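Lipid binding protein (Grifola frondosa, PDB 5H0Q) binds membrane domains of sphingomyelin and cholesterol, for which it serves as a specific probe. Local coordinates at residues H153-N157 with G158-Y162; W132-P135 with W136-W140. All blocks are in the same frame, centred on the assembly; numbering follows the deposited sequence.

Contact 1. Residues H153-N157 with G158-Y162; sequences HWWKN and GSKDY
Trp155 and Lys160 meet in a local side-chain contact, five residues apart, where a short, weakly bonded helical turn at 153-156 runs on through Gly158 into helix 160-169. The geometry meets the CH-pi criteria: Lys160 CG stands 3.5 Å from the centroid of the six-membered ring of Trp155 and only 9° off its normal. Beyond CG the lysine chain is extended and crosses the indole at about a right angle, which carries Lys160 CE over the pyrrole side, 3.5 Å from Trp155 NE1. The opposite face of the indole is covered near its rim by Trp154 CB. The lysine nitrogen has a long, weak ion pair with Glu79.

Gly158 lies at the bend, and its carbonyl oxygen touches both tryptophans. Gly158 O lies in the plane of the Trp155 ring, 3.1 Å from Trp155 CE3 at the edge, and receives a CA-H...O contact from Trp155 CA at 3.3 Å. Gly158 O also reaches the edge of the Trp154 ring, 3.4 Å from Trp154 CD1. The peptide bond between the two tryptophans is cis. In Trp155, CG sits anti to the carbonyl carbon (chi1 -57°), which sets the ring with its edge to Gly158 O and one face under Lys160.

Backbone bonding across the bend is modest: Gly158 N donates to Trp155 O at 3.3 Å, a weak bond bent to 131°. The helical turn before it is closed by Asn157 N donating to His153 O, 2.8 Å away.

On the sheet side, Trp154 packs on Phe129, Val119, Glu147 and Arg149, and Trp155 on Ile77, Glu79 and Cys117. Ser159 OG accepts from Tyr162 N at 2.9 Å, so the bend ends in a serine N-cap, the start of a helix laid against one face of a beta sandwich.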
ATOM      1  N   HIS A 153      -8.804  13.505   5.570  1.00 37.55           N
ATOM      2  CA  HIS A 153      -9.784  12.762   6.357  1.00 30.74           C
ATOM      3  C   HIS A 153      -9.185  12.236   7.656  1.00 37.21           C
ATOM      4  O   HIS A 153      -9.859  12.215   8.693  1.00 39.46           O
ATOM      5  CB  HIS A 153     -10.335  11.617   5.515  1.00 29.83           C
ATOM      6  CG  HIS A 153     -11.473  10.887   6.149  1.00 34.71           C
ATOM      7  ND1 HIS A 153     -11.293   9.886   7.076  1.00 37.72           N
ATOM      8  CD2 HIS A 153     -12.809  11.006   5.975  1.00 39.86           C
ATOM      9  CE1 HIS A 153     -12.472   9.422   7.453  1.00 44.01           C
ATOM     10  NE2 HIS A 153     -13.407  10.080   6.796  1.00 48.70           N
ATOM     11  N   TRP A 154      -7.937  11.772   7.616  1.00 30.91           N
ATOM     12  CA  TRP A 154      -7.261  11.293   8.825  1.00 29.72           C
ATOM     13  C   TRP A 154      -6.356  12.419   9.286  1.00 37.96           C
ATOM     14  O   TRP A 154      -5.647  12.986   8.459  1.00 35.45           O
ATOM     15  CB  TRP A 154      -6.459   9.984   8.568  1.00 32.42           C
ATOM     16  CG  TRP A 154      -7.412   8.876   8.155  1.00 28.00           C
ATOM     17  CD1 TRP A 154      -8.176   8.108   8.980  1.00 32.04           C
ATOM     18  CD2 TRP A 154      -7.779   8.507   6.811  1.00 28.31           C
ATOM     19  NE1 TRP A 154      -8.988   7.282   8.245  1.00 31.84           N
ATOM     20  CE2 TRP A 154      -8.761   7.500   6.913  1.00 27.07           C
ATOM     21  CE3 TRP A 154      -7.372   8.929   5.539  1.00 27.84           C
ATOM     22  CZ2 TRP A 154      -9.348   6.914   5.795  1.00 30.87           C
ATOM     23  CZ3 TRP A 154      -7.940   8.337   4.436  1.00 31.71           C
ATOM     24  CH2 TRP A 154      -8.933   7.354   4.568  1.00 25.86           C
ATOM     25  N   TRP A 155      -6.332  12.752  10.576  1.00 33.40           N
ATOM     26  CA  TRP A 155      -7.055  12.068  11.641  1.00 33.68           C
ATOM     27  C   TRP A 155      -8.340  12.790  12.056  1.00 44.11           C
ATOM     28  O   TRP A 155      -9.047  12.332  12.937  1.00 39.70           O
ATOM     29  CB  TRP A 155      -6.142  11.917  12.867  1.00 39.82           C
ATOM     30  CG  TRP A 155      -4.880  11.196  12.559  1.00 37.68           C
ATOM     31  CD1 TRP A 155      -3.625  11.724  12.477  1.00 41.14           C
ATOM     32  CD2 TRP A 155      -4.749   9.807  12.270  1.00 37.76           C
ATOM     33  NE1 TRP A 155      -2.721  10.747  12.146  1.00 35.47           N
ATOM     34  CE2 TRP A 155      -3.388   9.559  12.015  1.00 32.85           C
ATOM     35  CE3 TRP A 155      -5.654   8.748  12.191  1.00 35.45           C
ATOM     36  CZ2 TRP A 155      -2.906   8.297  11.704  1.00 31.26           C
ATOM     37  CZ3 TRP A 155      -5.176   7.497  11.873  1.00 30.87           C
ATOM     38  CH2 TRP A 155      -3.817   7.279  11.632  1.00 31.82           C
ATOM     39  N   LYS A 156      -8.664  13.917  11.426  1.00 39.21           N
ATOM     40  CA  LYS A 156      -9.762  14.728  11.948  1.00 38.32           C
ATOM     41  C   LYS A 156     -11.103  13.994  11.866  1.00 45.83           C
ATOM     42  O   LYS A 156     -11.922  14.090  12.785  1.00 54.07           O
ATOM     43  CB  LYS A 156      -9.812  16.068  11.220  1.00 50.64           C
ATOM     44  CG  LYS A 156     -10.068  15.991   9.744  1.00 54.70           C
ATOM     45  CD  LYS A 156     -10.413  17.366   9.173  1.00 55.04           C
ATOM     46  CE  LYS A 156     -10.386  17.353   7.659  1.00 63.12           C
ATOM     47  NZ  LYS A 156     -10.816  18.639   7.082  1.00 62.26           N
ATOM     48  N   ASN A 157     -11.344  13.246  10.794  1.00 40.18           N
ATOM     49  CA  ASN A 157     -12.598  12.519  10.618  1.00 38.42           C
ATOM     50  C   ASN A 157     -12.484  11.041  10.959  1.00 38.99           C
ATOM     51  O   ASN A 157     -13.496  10.329  10.961  1.00 50.22           O
ATOM     52  CB  ASN A 157     -13.093  12.686   9.186  1.00 52.53           C
ATOM     53  CG  ASN A 157     -13.474  14.117   8.883  1.00 52.58           C
ATOM     54  OD1 ASN A 157     -13.867  14.854   9.777  1.00 49.07           O
ATOM     55  ND2 ASN A 157     -13.344  14.520   7.636  1.00 62.28           N
ATOM     56  N   GLY A 158     -11.282  10.572  11.262  1.00 36.73           N
ATOM     57  CA  GLY A 158     -11.063   9.217  11.718  1.00 41.29           C
ATOM     58  C   GLY A 158      -9.861   9.184  12.637  1.00 37.31           C
ATOM     59  O   GLY A 158      -8.718   9.241  12.178  1.00 37.84           O
ATOM     60  N   SER A 159     -10.106   9.115  13.939  1.00 39.59           N
ATOM     61  CA  SER A 159      -9.028   9.184  14.907  1.00 44.52           C
ATOM     62  C   SER A 159      -8.162   7.937  14.846  1.00 43.76           C
ATOM     63  O   SER A 159      -8.575   6.878  14.364  1.00 36.26           O
ATOM     64  CB  SER A 159      -9.582   9.312  16.317  1.00 46.20           C
ATOM     65  OG  SER A 159     -10.179   8.087  16.706  1.00 46.21           O
ATOM     66  N   LYS A 160      -6.948   8.075  15.380  1.00 34.33           N
ATOM     67  CA  LYS A 160      -6.050   6.927  15.504  1.00 33.49           C
ATOM     68  C   LYS A 160      -6.713   5.809  16.285  1.00 40.00           C
ATOM     69  O   LYS A 160      -6.611   4.634  15.913  1.00 41.45           O
ATOM     70  CB  LYS A 160      -4.753   7.348  16.190  1.00 40.01           C
ATOM     71  CG  LYS A 160      -3.955   8.376  15.418  1.00 36.50           C
ATOM     72  CD  LYS A 160      -2.719   8.827  16.188  1.00 40.66           C
ATOM     73  CE  LYS A 160      -1.877   9.792  15.369  1.00 47.84           C
ATOM     74  NZ  LYS A 160      -0.710  10.317  16.120  1.00 53.78           N
ATOM     75  N   ASP A 161      -7.393   6.150  17.385  1.00 38.49           N
ATOM     76  CA  ASP A 161      -8.039   5.118  18.181  1.00 42.84           C
ATOM     77  C   ASP A 161      -9.130   4.427  17.385  1.00 38.78           C
ATOM     78  O   ASP A 161      -9.341   3.215  17.528  1.00 38.41           O
ATOM     79  CB  ASP A 161      -8.616   5.715  19.468  1.00 57.84           C
ATOM     80  CG  ASP A 161      -7.540   6.147  20.443  1.00 75.36           C
ATOM     81  OD1 ASP A 161      -6.459   5.525  20.454  1.00 70.05           O
ATOM     82  OD2 ASP A 161      -7.775   7.105  21.203  1.00 89.54           O
ATOM     83  N   TYR A 162      -9.847   5.185  16.548  1.00 42.05           N
ATOM     84  CA  TYR A 162     -10.946   4.607  15.784  1.00 41.67           C
ATOM     85  C   TYR A 162     -10.426   3.721  14.657  1.00 39.78           C
ATOM     86  O   TYR A 162     -10.959   2.629  14.421  1.00 36.95           O
ATOM     87  CB  TYR A 162     -11.837   5.713  15.217  1.00 46.66           C
ATOM     88  CG  TYR A 162     -12.984   5.186  14.390  1.00 44.32           C
ATOM     89  CD1 TYR A 162     -14.011   4.466  14.983  1.00 56.08           C
ATOM     90  CD2 TYR A 162     -13.052   5.416  13.024  1.00 54.36           C
ATOM     91  CE1 TYR A 162     -15.076   3.983  14.235  1.00 54.68           C
ATOM     92  CE2 TYR A 162     -14.112   4.932  12.267  1.00 54.24           C
ATOM     93  CZ  TYR A 162     -15.117   4.218  12.881  1.00 62.26           C
ATOM     94  OH  TYR A 162     -16.169   3.735  12.138  1.00 67.02           O
TER

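Contact 2. Residues W132-P135 with W136-W140; sequences WQNP and WNRSW
Arg138 folds back on Asn134 and Pro135 in the connection of a beta hairpin, where strand 126-134 ends and the chain turns toward its antiparallel neighbour 143-150. Two elements give the loop its shape: a type I beta turn from Asn137 to Trp140, closed by Trp140 N on Asn137 O at 3.1 Å, and an Asx turn in which Asn137 OD1 accepts from Ser139 N at 2.9 Å.

The polar grip across the contact comes from one nitrogen. Arg138 NH1 gives a nearly straight bond (172°) to Asn134 OD1 at 2.8 Å and a second to Pro135 O at 2.9 Å, so the strand end and the first loop carbonyl share a single donor group. Beside the second bond, Arg138 CD comes within 3.2 Å of Pro135 O. Bends at chi2 and chi3 curl the arginine back for this. Ser142 OG is hydrogen-bonded to both Asn134 OD1 and Arg138 NH2, while Asn134 ND2 donates to the carbonyls of Cys60 and Glu191; the buried amide is thus held at both ends.

Apolar contact is slight: Pro135 CG approaches Trp140 CB at 4.0 Å.

The two acceptors are used differently: Pro135 O receives NH1 in its carbonyl plane on a lone pair, whereas NH1 stands 48° out of the Asn134 amide plane.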
ATOM      1  N   TRP A 132      -2.710  -2.266   8.435  1.00 22.12           N
ATOM      2  CA  TRP A 132      -2.550  -3.678   8.709  1.00 22.34           C
ATOM      3  C   TRP A 132      -2.642  -3.883  10.208  1.00 23.07           C
ATOM      4  O   TRP A 132      -2.395  -2.980  11.004  1.00 23.31           O
ATOM      5  CB  TRP A 132      -1.208  -4.204   8.160  1.00 21.16           C
ATOM      6  CG  TRP A 132      -0.040  -3.434   8.741  1.00 23.64           C
ATOM      7  CD1 TRP A 132       0.645  -3.711   9.894  1.00 22.66           C
ATOM      8  CD2 TRP A 132       0.500  -2.218   8.238  1.00 23.26           C
ATOM      9  NE1 TRP A 132       1.609  -2.755  10.112  1.00 20.61           N
ATOM     10  CE2 TRP A 132       1.522  -1.813   9.121  1.00 21.57           C
ATOM     11  CE3 TRP A 132       0.220  -1.421   7.115  1.00 20.14           C
ATOM     12  CZ2 TRP A 132       2.263  -0.657   8.910  1.00 22.64           C
ATOM     13  CZ3 TRP A 132       0.969  -0.318   6.896  1.00 21.29           C
ATOM     14  CH2 TRP A 132       1.964   0.079   7.797  1.00 20.79           C
ATOM     15  N   GLN A 133      -2.994  -5.099  10.588  1.00 27.40           N
ATOM     16  CA  GLN A 133      -3.071  -5.473  11.996  1.00 25.41           C
ATOM     17  C   GLN A 133      -2.814  -6.972  12.024  1.00 28.26           C
ATOM     18  O   GLN A 133      -3.657  -7.754  11.567  1.00 27.62           O
ATOM     19  CB  GLN A 133      -4.422  -5.100  12.593  1.00 28.98           C
ATOM     20  CG  GLN A 133      -4.533  -5.313  14.108  1.00 30.27           C
ATOM     21  CD  GLN A 133      -4.879  -6.742  14.493  1.00 33.56           C
ATOM     22  OE1 GLN A 133      -4.068  -7.454  15.107  1.00 35.71           O
ATOM     23  NE2 GLN A 133      -6.079  -7.177  14.139  1.00 33.87           N
ATOM     24  N   ASN A 134      -1.628  -7.351  12.495  1.00 25.85           N
ATOM     25  CA  ASN A 134      -1.187  -8.741  12.496  1.00 30.23           C
ATOM     26  C   ASN A 134      -0.942  -9.138  13.945  1.00 27.36           C
ATOM     27  O   ASN A 134       0.059  -8.699  14.541  1.00 27.52           O
ATOM     28  CB  ASN A 134       0.074  -8.915  11.650  1.00 24.21           C
ATOM     29  CG  ASN A 134       0.279 -10.355  11.236  1.00 24.85           C
ATOM     30  OD1 ASN A 134      -0.638 -11.167  11.381  1.00 28.70           O
ATOM     31  ND2 ASN A 134       1.451 -10.666  10.671  1.00 25.63           N
ATOM     32  N   PRO A 135      -1.816  -9.927  14.558  1.00 30.30           N
ATOM     33  CA  PRO A 135      -1.788 -10.087  16.014  1.00 30.17           C
ATOM     34  C   PRO A 135      -0.785 -11.124  16.492  1.00 29.90           C
ATOM     35  O   PRO A 135      -0.476 -12.095  15.802  1.00 32.42           O
ATOM     36  CB  PRO A 135      -3.210 -10.553  16.333  1.00 39.02           C
ATOM     37  CG  PRO A 135      -3.605 -11.319  15.138  1.00 32.07           C
ATOM     38  CD  PRO A 135      -2.978 -10.602  13.959  1.00 29.86           C
ATOM     39  N   TRP A 136      -0.307 -10.912  17.717  1.00 33.48           N
ATOM     40  CA  TRP A 136       0.560 -11.893  18.355  1.00 32.20           C
ATOM     41  C   TRP A 136      -0.227 -13.122  18.767  1.00 33.09           C
ATOM     42  O   TRP A 136       0.280 -14.249  18.675  1.00 38.05           O
ATOM     43  CB  TRP A 136       1.254 -11.258  19.555  1.00 31.34           C
ATOM     44  CG  TRP A 136       2.442 -12.034  20.073  1.00 41.63           C
ATOM     45  CD1 TRP A 136       3.731 -11.982  19.608  1.00 35.36           C
ATOM     46  CD2 TRP A 136       2.442 -12.952  21.155  1.00 47.86           C
ATOM     47  NE1 TRP A 136       4.529 -12.819  20.340  1.00 45.98           N
ATOM     48  CE2 TRP A 136       3.759 -13.430  21.299  1.00 38.65           C
ATOM     49  CE3 TRP A 136       1.452 -13.424  22.017  1.00 43.97           C
ATOM     50  CZ2 TRP A 136       4.111 -14.352  22.264  1.00 47.63           C
ATOM     51  CZ3 TRP A 136       1.805 -14.344  22.984  1.00 53.95           C
ATOM     52  CH2 TRP A 136       3.123 -14.800  23.099  1.00 55.29           C
ATOM     53  N   ASN A 137      -1.474 -12.938  19.214  1.00 37.66           N
ATOM     54  CA  ASN A 137      -2.305 -14.050  19.662  1.00 43.01           C
ATOM     55  C   ASN A 137      -3.001 -14.660  18.450  1.00 44.67           C
ATOM     56  O   ASN A 137      -3.909 -14.049  17.869  1.00 37.36           O
ATOM     57  CB  ASN A 137      -3.313 -13.570  20.704  1.00 45.24           C
ATOM     58  CG  ASN A 137      -4.213 -14.672  21.196  1.00 51.68           C
ATOM     59  OD1 ASN A 137      -4.424 -15.676  20.519  1.00 48.28           O
ATOM     60  ND2 ASN A 137      -4.772 -14.481  22.381  1.00 56.14           N
ATOM     61  N   ARG A 138      -2.591 -15.865  18.068  1.00 43.85           N
ATOM     62  CA  ARG A 138      -3.058 -16.425  16.811  1.00 38.75           C
ATOM     63  C   ARG A 138      -4.387 -17.148  16.941  1.00 51.87           C
ATOM     64  O   ARG A 138      -4.803 -17.839  16.003  1.00 41.09           O
ATOM     65  CB  ARG A 138      -1.985 -17.331  16.210  1.00 38.90           C
ATOM     66  CG  ARG A 138      -0.652 -16.609  15.981  1.00 36.43           C
ATOM     67  CD  ARG A 138      -0.804 -15.267  15.225  1.00 35.26           C
ATOM     68  NE  ARG A 138      -1.317 -15.437  13.870  1.00 36.18           N
ATOM     69  CZ  ARG A 138      -1.301 -14.481  12.938  1.00 33.23           C
ATOM     70  NH1 ARG A 138      -0.795 -13.285  13.198  1.00 30.67           N
ATOM     71  NH2 ARG A 138      -1.757 -14.725  11.727  1.00 31.34           N
ATOM     72  N   SER A 139      -5.102 -16.960  18.049  1.00 42.03           N
ATOM     73  CA  SER A 139      -6.537 -17.206  18.016  1.00 44.56           C
ATOM     74  C   SER A 139      -7.234 -16.259  17.044  1.00 43.77           C
ATOM     75  O   SER A 139      -8.360 -16.535  16.607  1.00 49.38           O
ATOM     76  CB  SER A 139      -7.125 -17.062  19.420  1.00 52.46           C
ATOM     77  OG  SER A 139      -6.660 -18.098  20.273  1.00 63.10           O
ATOM     78  N   TRP A 140      -6.578 -15.167  16.679  1.00 43.86           N
ATOM     79  CA  TRP A 140      -7.105 -14.184  15.744  1.00 44.25           C
ATOM     80  C   TRP A 140      -6.306 -14.219  14.443  1.00 46.50           C
ATOM     81  O   TRP A 140      -5.209 -14.778  14.368  1.00 40.64           O
ATOM     82  CB  TRP A 140      -7.068 -12.785  16.373  1.00 44.21           C
ATOM     83  CG  TRP A 140      -7.658 -12.734  17.759  1.00 45.75           C
ATOM     84  CD1 TRP A 140      -6.991 -12.901  18.941  1.00 57.52           C
ATOM     85  CD2 TRP A 140      -9.033 -12.511  18.108  1.00 59.53           C
ATOM     86  NE1 TRP A 140      -7.859 -12.788  19.997  1.00 62.67           N
ATOM     87  CE2 TRP A 140      -9.119 -12.552  19.516  1.00 60.57           C
ATOM     88  CE3 TRP A 140     -10.198 -12.279  17.370  1.00 62.26           C
ATOM     89  CZ2 TRP A 140     -10.323 -12.367  20.201  1.00 64.78           C
ATOM     90  CZ3 TRP A 140     -11.396 -12.098  18.054  1.00 69.92           C
ATOM     91  CH2 TRP A 140     -11.445 -12.147  19.455  1.00 63.88           C
TER

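In the fold
Both contacts are local and flank strand 143-150 in the chain: contact 2 lies in the hairpin leading into it, contact 1 in the bend that follows. Their centres are about 22 Å apart and their nearest atoms about 10 Å, so they do not touch. Contact 1 is partly buried and relies on aromatic packing against the five-stranded sheet, with a weak backbone bond. Contact 2 is a surface contact held by guanidinium hydrogen bonds, anchored through one buried asparagine. A tie runs between their elements: Gln133 NE2 donates to Leu167 O, joining strand 126-134 to helix 160-169.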